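Local structure of cephalosporin acylase (Bacillus halodurans, 2NLZ) at residues V119-A127 against I211-Y220; A145-V155 against V198-R209. The protein probably hydrolyses the amide-linked side chain of cephalosporins or related amides, as a member of the gamma-glutamyltranspeptidase family of Ntn hydrolases. The protein carries 1 engineered substitution. All coordinates share one frame; numbering follows the deposited sequence.

Contact 1. Residues V119-A127 against I211-Y220; sequences VPGAPGAWA and IAESNGESFY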
# COMPACT_ATOMS: atom_id res chain seq x y z
N VAL D 119 -16.51 44.57 5.82
CA VAL D 119 -16.60 45.00 4.41
C VAL D 119 -15.87 44.04 3.48
O VAL D 119 -14.71 43.70 3.72
CB VAL D 119 -16.21 46.51 4.15
CG1 VAL D 119 -17.11 47.44 4.93
CG2 VAL D 119 -14.77 46.81 4.47
N PRO D 120 -16.59 43.53 2.47
CA PRO D 120 -16.00 42.67 1.45
C PRO D 120 -14.95 43.42 0.65
O PRO D 120 -15.29 44.35 -0.07
CB PRO D 120 -17.20 42.34 0.54
CG PRO D 120 -18.39 42.57 1.37
CD PRO D 120 -18.03 43.71 2.25
N GLY D 121 -13.69 43.01 0.78
CA GLY D 121 -12.60 43.68 0.08
C GLY D 121 -12.21 43.19 -1.31
O GLY D 121 -11.46 43.87 -2.03
N ALA D 122 -12.71 42.02 -1.70
CA ALA D 122 -12.30 41.36 -2.94
C ALA D 122 -12.63 42.11 -4.23
O ALA D 122 -11.74 42.24 -5.08
CB ALA D 122 -12.81 39.91 -3.00
N PRO D 123 -13.88 42.60 -4.40
CA PRO D 123 -14.12 43.33 -5.64
C PRO D 123 -13.18 44.52 -5.86
O PRO D 123 -12.73 44.75 -6.99
CB PRO D 123 -15.57 43.80 -5.50
CG PRO D 123 -16.17 42.84 -4.56
CD PRO D 123 -15.09 42.52 -3.57
N GLY D 124 -12.86 45.25 -4.80
CA GLY D 124 -11.90 46.35 -4.88
C GLY D 124 -10.50 45.87 -5.21
O GLY D 124 -9.78 46.51 -5.99
N ALA D 125 -10.13 44.74 -4.62
CA ALA D 125 -8.85 44.11 -4.92
C ALA D 125 -8.74 43.70 -6.38
O ALA D 125 -7.68 43.80 -6.98
CB ALA D 125 -8.62 42.92 -4.02
N TRP D 126 -9.85 43.24 -6.96
CA TRP D 126 -9.88 42.91 -8.38
C TRP D 126 -9.52 44.14 -9.20
O TRP D 126 -8.58 44.12 -9.98
CB TRP D 126 -11.26 42.39 -8.81
CG TRP D 126 -11.74 41.15 -8.12
CD1 TRP D 126 -10.97 40.18 -7.54
CD2 TRP D 126 -13.10 40.72 -7.96
NE1 TRP D 126 -11.77 39.19 -7.01
CE2 TRP D 126 -13.08 39.50 -7.26
CE3 TRP D 126 -14.34 41.26 -8.35
CZ2 TRP D 126 -14.25 38.80 -6.94
CZ3 TRP D 126 -15.50 40.57 -8.01
CH2 TRP D 126 -15.44 39.35 -7.32
N ALA D 127 -10.29 45.21 -9.00
CA ALA D 127 -10.12 46.47 -9.74
C ALA D 127 -8.71 47.06 -9.64
O ALA D 127 -8.11 47.39 -10.67
CB ALA D 127 -11.15 47.48 -9.28
N ILE D 211 -19.84 45.59 -11.63
CA ILE D 211 -18.50 45.97 -11.13
C ILE D 211 -17.48 45.99 -12.25
O ILE D 211 -16.46 46.67 -12.14
CB ILE D 211 -17.98 45.13 -9.91
CG1 ILE D 211 -18.11 43.64 -10.15
CG2 ILE D 211 -18.74 45.50 -8.65
CD1 ILE D 211 -18.35 42.87 -8.86
N ALA D 212 -17.77 45.28 -13.33
CA ALA D 212 -16.96 45.34 -14.54
C ALA D 212 -17.04 46.73 -15.17
O ALA D 212 -16.02 47.29 -15.58
CB ALA D 212 -17.42 44.28 -15.54
N GLU D 213 -18.26 47.27 -15.22
CA GLU D 213 -18.55 48.55 -15.88
C GLU D 213 -18.28 49.77 -15.01
O GLU D 213 -18.39 50.89 -15.48
CB GLU D 213 -20.00 48.58 -16.34
CG GLU D 213 -20.29 47.65 -17.51
CD GLU D 213 -21.77 47.51 -17.80
OE1 GLU D 213 -22.13 46.65 -18.64
OE2 GLU D 213 -22.58 48.25 -17.19
N SER D 214 -17.91 49.54 -13.76
CA SER D 214 -17.65 50.66 -12.85
C SER D 214 -16.24 50.64 -12.25
O SER D 214 -15.89 51.54 -11.49
CB SER D 214 -18.69 50.68 -11.74
OG SER D 214 -18.48 49.60 -10.84
N ASN D 215 -15.44 49.63 -12.62
CA ASN D 215 -14.15 49.36 -11.97
C ASN D 215 -14.28 49.17 -10.46
O ASN D 215 -13.50 49.70 -9.67
CB ASN D 215 -13.08 50.41 -12.31
CG ASN D 215 -12.40 50.15 -13.65
OD1 ASN D 215 -11.94 49.05 -13.90
ND2 ASN D 215 -12.34 51.17 -14.49
N GLY D 216 -15.32 48.43 -10.08
CA GLY D 216 -15.58 48.12 -8.69
C GLY D 216 -16.25 49.23 -7.93
O GLY D 216 -16.58 49.05 -6.76
N GLU D 217 -16.47 50.36 -8.58
CA GLU D 217 -17.01 51.54 -7.90
C GLU D 217 -18.46 51.36 -7.42
O GLU D 217 -18.84 51.88 -6.37
CB GLU D 217 -16.89 52.78 -8.81
CG GLU D 217 -16.52 54.08 -8.10
CD GLU D 217 -15.12 54.07 -7.52
OE1 GLU D 217 -14.30 53.20 -7.90
OE2 GLU D 217 -14.82 54.95 -6.68
N SER D 218 -19.24 50.59 -8.19
CA SER D 218 -20.64 50.36 -7.89
C SER D 218 -20.84 49.60 -6.60
O SER D 218 -21.84 49.79 -5.92
CB SER D 218 -21.30 49.59 -9.03
OG SER D 218 -22.55 49.10 -8.63
N PHE D 219 -19.87 48.73 -6.28
CA PHE D 219 -19.92 47.88 -5.09
C PHE D 219 -19.73 48.66 -3.80
O PHE D 219 -20.38 48.37 -2.80
CB PHE D 219 -18.86 46.78 -5.20
CG PHE D 219 -18.97 45.70 -4.15
CD1 PHE D 219 -19.83 44.62 -4.33
CD2 PHE D 219 -18.17 45.73 -3.01
CE1 PHE D 219 -19.93 43.61 -3.37
CE2 PHE D 219 -18.26 44.74 -2.05
CZ PHE D 219 -19.14 43.66 -2.23
N TYR D 220 -18.84 49.66 -3.82
CA TYR D 220 -18.44 50.38 -2.61
C TYR D 220 -19.06 51.76 -2.42
O TYR D 220 -19.45 52.14 -1.31
CB TYR D 220 -16.93 50.50 -2.56
CG TYR D 220 -16.23 49.18 -2.49
CD1 TYR D 220 -16.20 48.46 -1.30
CD2 TYR D 220 -15.61 48.65 -3.61
CE1 TYR D 220 -15.56 47.25 -1.24
CE2 TYR D 220 -14.97 47.43 -3.55
CZ TYR D 220 -14.94 46.74 -2.36
OH TYR D 220 -14.29 45.52 -2.28
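Two hydrogen bonds meet on the hydroxyl of Tyr220, which gives its proton to Pro120 O at 2.7 Å and accepts one from Gly124 N at 2.9 Å. The first approaches the carbonyl with a C=O...donor angle of 135°, the donor tilted somewhat from the carbonyl plane; the second arrives near the plane of the phenol ring. One buried phenol oxygen therefore ties the loop carrying Pro120 to an amide near the start of helix 122-133. CH-pi packing lies beside it. Pro123 CG sits over the centre of the Phe219 ring, 3.7 Å from the centroid, while Pro120 CB meets Phe219 CZ at 3.6 Å. CG of Phe219 is anti to its backbone N (chi1 -170°), and the ring turns one face to Pro123 and its edge to Pro120. Ile211 CD1 touches the indole edge at Trp126 CZ3, 3.8 Å away, and Trp126 NE1 bonds to Gln375 OE1. In this family of Ntn-hydrolase fold, the contact joins helix 122-133 to the end region of helix 202-212 and the weakly bonded helix around 217-220. At the type I' turn Ser214-Glu217 a methyl meets a carbonyl, Ala127 CB lying 3.3 Å from Asn215 O, and Gly124 and Gly216 let the backbones come close.

Contact 2. Residues A145-V155 against V198-R209; sequences AIRYAEEGYPV and VWRSQGHADTLR
Helices 145-151 and 202-209 run nearly antiparallel, at 154° with axes 7.5 Å apart, and beyond the end of the first helix and before the start of the second Tyr153 and Trp199 form an antiparallel hydrogen-bonded pair through both of their backbone N-H groups. Ser201 N, at the N-cap position of the second helix, donates a hydrogen bond to Ala149 O (3.0 Å), in the carbonyl plane. Small side chains allow the close helix approach, Ala149 CB lying 3.9 Å from Ala205 CB. Ile146 CG1 slides past Leu208 CB in the opposite sense. The motif is an antiparallel helix pair continued by a two-stranded antiparallel sheet, in a protein of the Ntn-hydrolase clan, with Gly152 at positive phi turning the chain from helix to strand. Along one flank, Glu150 OE2 takes a weak hydrogen bond within its salt bridge to Arg209 NH2 (2.9 Å) and, on its anti lone pair, Gln202 NE2 at 3.2 Å. Ile146 CG2 lies over the centre of the same guanidinium. Arg200 instead directs NE almost straight (176°) to Glu150 O. On the sheet, Tyr153 CE2 meets the indole edge at Trp199 CE3, 3.6 Å away, while their polar ends bond to Val60 O and Thr185 O respectively.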
# COMPACT_ATOMS: atom_id res chain seq x y z
N ALA D 145 -16.63 34.76 -16.21
CA ALA D 145 -17.35 34.66 -14.94
C ALA D 145 -18.82 34.99 -15.12
O ALA D 145 -19.68 34.27 -14.59
CB ALA D 145 -16.74 35.59 -13.91
N ILE D 146 -19.09 36.06 -15.87
CA ILE D 146 -20.45 36.50 -16.22
C ILE D 146 -21.15 35.47 -17.08
O ILE D 146 -22.28 35.08 -16.81
CB ILE D 146 -20.43 37.87 -16.95
CG1 ILE D 146 -19.97 38.97 -15.99
CG2 ILE D 146 -21.79 38.21 -17.52
CD1 ILE D 146 -19.44 40.22 -16.68
N ARG D 147 -20.44 34.99 -18.10
CA ARG D 147 -20.96 33.97 -19.00
C ARG D 147 -21.38 32.71 -18.24
O ARG D 147 -22.39 32.10 -18.57
CB ARG D 147 -19.91 33.61 -20.06
CG ARG D 147 -20.43 32.85 -21.28
CD ARG D 147 -19.36 31.95 -21.94
NE ARG D 147 -17.96 32.35 -21.71
CZ ARG D 147 -17.34 33.38 -22.28
NH1 ARG D 147 -17.97 34.18 -23.13
NH2 ARG D 147 -16.06 33.62 -21.98
N TYR D 148 -20.60 32.33 -17.23
CA TYR D 148 -20.89 31.14 -16.44
C TYR D 148 -22.10 31.35 -15.56
O TYR D 148 -22.91 30.45 -15.38
CB TYR D 148 -19.69 30.73 -15.56
CG TYR D 148 -18.53 30.08 -16.29
CD1 TYR D 148 -17.22 30.45 -16.00
CD2 TYR D 148 -18.73 29.10 -17.26
CE1 TYR D 148 -16.14 29.87 -16.65
CE2 TYR D 148 -17.66 28.52 -17.92
CZ TYR D 148 -16.37 28.90 -17.61
OH TYR D 148 -15.29 28.34 -18.24
N ALA D 149 -22.23 32.55 -15.01
CA ALA D 149 -23.33 32.85 -14.12
C ALA D 149 -24.66 32.87 -14.86
O ALA D 149 -25.66 32.39 -14.34
CB ALA D 149 -23.09 34.15 -13.39
N GLU D 150 -24.67 33.42 -16.08
CA GLU D 150 -25.88 33.52 -16.89
C GLU D 150 -26.31 32.20 -17.51
O GLU D 150 -27.48 31.84 -17.46
CB GLU D 150 -25.71 34.57 -18.00
CG GLU D 150 -26.17 35.95 -17.60
CD GLU D 150 -26.07 36.97 -18.71
OE1 GLU D 150 -25.03 37.00 -19.41
OE2 GLU D 150 -27.02 37.77 -18.86
N GLU D 151 -25.36 31.47 -18.08
CA GLU D 151 -25.66 30.24 -18.80
C GLU D 151 -25.72 29.05 -17.86
O GLU D 151 -26.48 28.12 -18.09
CB GLU D 151 -24.65 30.01 -19.92
CG GLU D 151 -24.83 30.98 -21.09
CD GLU D 151 -23.59 31.11 -21.97
OE1 GLU D 151 -23.45 32.15 -22.64
OE2 GLU D 151 -22.76 30.17 -22.00
N GLY D 152 -24.92 29.07 -16.81
CA GLY D 152 -24.92 28.00 -15.81
C GLY D 152 -23.88 26.91 -16.03
O GLY D 152 -23.28 26.82 -17.09
N TYR D 153 -23.69 26.08 -15.01
CA TYR D 153 -22.73 24.98 -15.07
C TYR D 153 -23.20 23.72 -14.34
O TYR D 153 -23.92 23.82 -13.35
CB TYR D 153 -21.37 25.42 -14.52
CG TYR D 153 -21.37 25.81 -13.06
CD1 TYR D 153 -20.98 24.91 -12.08
CD2 TYR D 153 -21.74 27.10 -12.66
CE1 TYR D 153 -20.98 25.27 -10.73
CE2 TYR D 153 -21.74 27.46 -11.33
CZ TYR D 153 -21.36 26.54 -10.36
OH TYR D 153 -21.35 26.91 -9.04
N PRO D 154 -22.79 22.53 -14.83
CA PRO D 154 -23.10 21.27 -14.13
C PRO D 154 -22.28 21.12 -12.85
O PRO D 154 -21.08 21.34 -12.86
CB PRO D 154 -22.69 20.19 -15.13
CG PRO D 154 -21.71 20.84 -16.02
CD PRO D 154 -22.05 22.30 -16.08
N VAL D 155 -22.96 20.75 -11.77
CA VAL D 155 -22.34 20.66 -10.45
C VAL D 155 -21.57 19.34 -10.27
O VAL D 155 -22.11 18.25 -10.47
CB VAL D 155 -23.41 20.85 -9.35
CG1 VAL D 155 -22.83 20.63 -7.96
CG2 VAL D 155 -24.01 22.23 -9.46
N VAL D 198 -27.62 21.57 -13.54
CA VAL D 198 -27.10 22.89 -13.86
C VAL D 198 -27.61 23.92 -12.87
O VAL D 198 -28.81 23.97 -12.57
CB VAL D 198 -27.47 23.31 -15.29
CG1 VAL D 198 -27.21 24.79 -15.50
CG2 VAL D 198 -26.70 22.50 -16.30
N TRP D 199 -26.70 24.72 -12.34
CA TRP D 199 -27.08 25.83 -11.48
C TRP D 199 -26.64 27.11 -12.15
O TRP D 199 -25.58 27.16 -12.77
CB TRP D 199 -26.45 25.68 -10.10
CG TRP D 199 -26.72 26.83 -9.19
CD1 TRP D 199 -27.82 27.01 -8.42
CD2 TRP D 199 -25.87 27.96 -8.96
NE1 TRP D 199 -27.71 28.19 -7.71
CE2 TRP D 199 -26.52 28.79 -8.03
CE3 TRP D 199 -24.62 28.35 -9.45
CZ2 TRP D 199 -25.97 29.99 -7.57
CZ3 TRP D 199 -24.07 29.54 -9.00
CH2 TRP D 199 -24.75 30.35 -8.07
N ARG D 200 -27.47 28.14 -12.02
CA ARG D 200 -27.17 29.44 -12.58
C ARG D 200 -27.61 30.52 -11.61
O ARG D 200 -28.37 30.26 -10.69
CB ARG D 200 -27.86 29.63 -13.93
CG ARG D 200 -29.34 29.24 -13.93
CD ARG D 200 -29.97 29.41 -15.31
NE ARG D 200 -29.95 30.81 -15.76
CZ ARG D 200 -30.88 31.71 -15.46
NH1 ARG D 200 -31.92 31.39 -14.70
NH2 ARG D 200 -30.76 32.95 -15.91
N SER D 201 -27.11 31.72 -11.83
CA SER D 201 -27.51 32.85 -11.02
C SER D 201 -27.43 34.13 -11.83
O SER D 201 -26.34 34.65 -12.11
CB SER D 201 -26.65 32.93 -9.78
OG SER D 201 -27.06 34.02 -8.98
N GLN D 202 -28.61 34.64 -12.23
CA GLN D 202 -28.71 35.92 -12.92
C GLN D 202 -28.21 37.05 -12.04
O GLN D 202 -27.65 38.02 -12.54
CB GLN D 202 -30.15 36.21 -13.37
CG GLN D 202 -30.38 36.12 -14.87
CD GLN D 202 -29.58 37.15 -15.69
OE1 GLN D 202 -29.14 38.18 -15.16
NE2 GLN D 202 -29.41 36.87 -16.98
N GLY D 203 -28.41 36.90 -10.74
CA GLY D 203 -27.91 37.84 -9.76
C GLY D 203 -26.41 38.03 -9.90
O GLY D 203 -25.93 39.15 -10.08
N HIS D 204 -25.69 36.91 -9.82
CA HIS D 204 -24.23 36.91 -9.95
C HIS D 204 -23.76 37.57 -11.23
O HIS D 204 -22.81 38.36 -11.21
CB HIS D 204 -23.69 35.48 -9.88
CG HIS D 204 -23.53 34.96 -8.49
ND1 HIS D 204 -24.59 34.59 -7.70
CD2 HIS D 204 -22.42 34.71 -7.76
CE1 HIS D 204 -24.15 34.14 -6.55
NE2 HIS D 204 -22.83 34.21 -6.55
N ALA D 205 -24.43 37.26 -12.34
CA ALA D 205 -24.13 37.88 -13.62
C ALA D 205 -24.28 39.41 -13.61
O ALA D 205 -23.37 40.12 -14.03
CB ALA D 205 -24.99 37.28 -14.69
N ASP D 206 -25.43 39.88 -13.12
CA ASP D 206 -25.76 41.31 -13.07
C ASP D 206 -24.74 42.11 -12.28
O ASP D 206 -24.25 43.15 -12.73
CB ASP D 206 -27.16 41.52 -12.46
CG ASP D 206 -28.28 41.04 -13.37
OD1 ASP D 206 -28.05 40.90 -14.59
OD2 ASP D 206 -29.39 40.80 -12.86
N THR D 207 -24.42 41.61 -11.09
CA THR D 207 -23.51 42.32 -10.21
C THR D 207 -22.06 42.28 -10.72
O THR D 207 -21.34 43.28 -10.60
CB THR D 207 -23.65 41.87 -8.74
OG1 THR D 207 -22.66 42.53 -7.94
CG2 THR D 207 -23.44 40.41 -8.62
N LEU D 208 -21.65 41.17 -11.31
CA LEU D 208 -20.32 41.09 -11.89
C LEU D 208 -20.20 42.05 -13.06
O LEU D 208 -19.19 42.73 -13.21
CB LEU D 208 -19.95 39.68 -12.32
CG LEU D 208 -19.54 38.74 -11.18
CD1 LEU D 208 -19.41 37.32 -11.71
CD2 LEU D 208 -18.24 39.18 -10.49
N ARG D 209 -21.25 42.13 -13.87
CA ARG D 209 -21.31 43.12 -14.94
C ARG D 209 -21.27 44.54 -14.35
O ARG D 209 -20.58 45.42 -14.88
CB ARG D 209 -22.55 42.91 -15.80
CG ARG D 209 -22.58 43.71 -17.09
CD ARG D 209 -22.98 42.84 -18.29
NE ARG D 209 -24.02 41.87 -17.95
CZ ARG D 209 -24.34 40.81 -18.69
NH1 ARG D 209 -23.72 40.57 -19.84
NH2 ARG D 209 -25.30 39.99 -18.28

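In the fold
Helix 202-212 is the element that the two contacts share. Residues 198-209 of contact 2 use most of it, while contact 1 begins on its last residues and takes in the chain that follows. In sequence the order is 119-127, 145-155, 198-209 and 211-220, so contact 2 falls between the two halves of contact 1. Their centres are about 18 Å apart, on the same side of the chain's centre, and they touch where Trp126 CZ3 packs against Leu208 CD2 at 4.0 Å. Helix 47-61 packs against side chains of both contacts, so they belong to one helical region of the gamma-glutamyltranspeptidase fold.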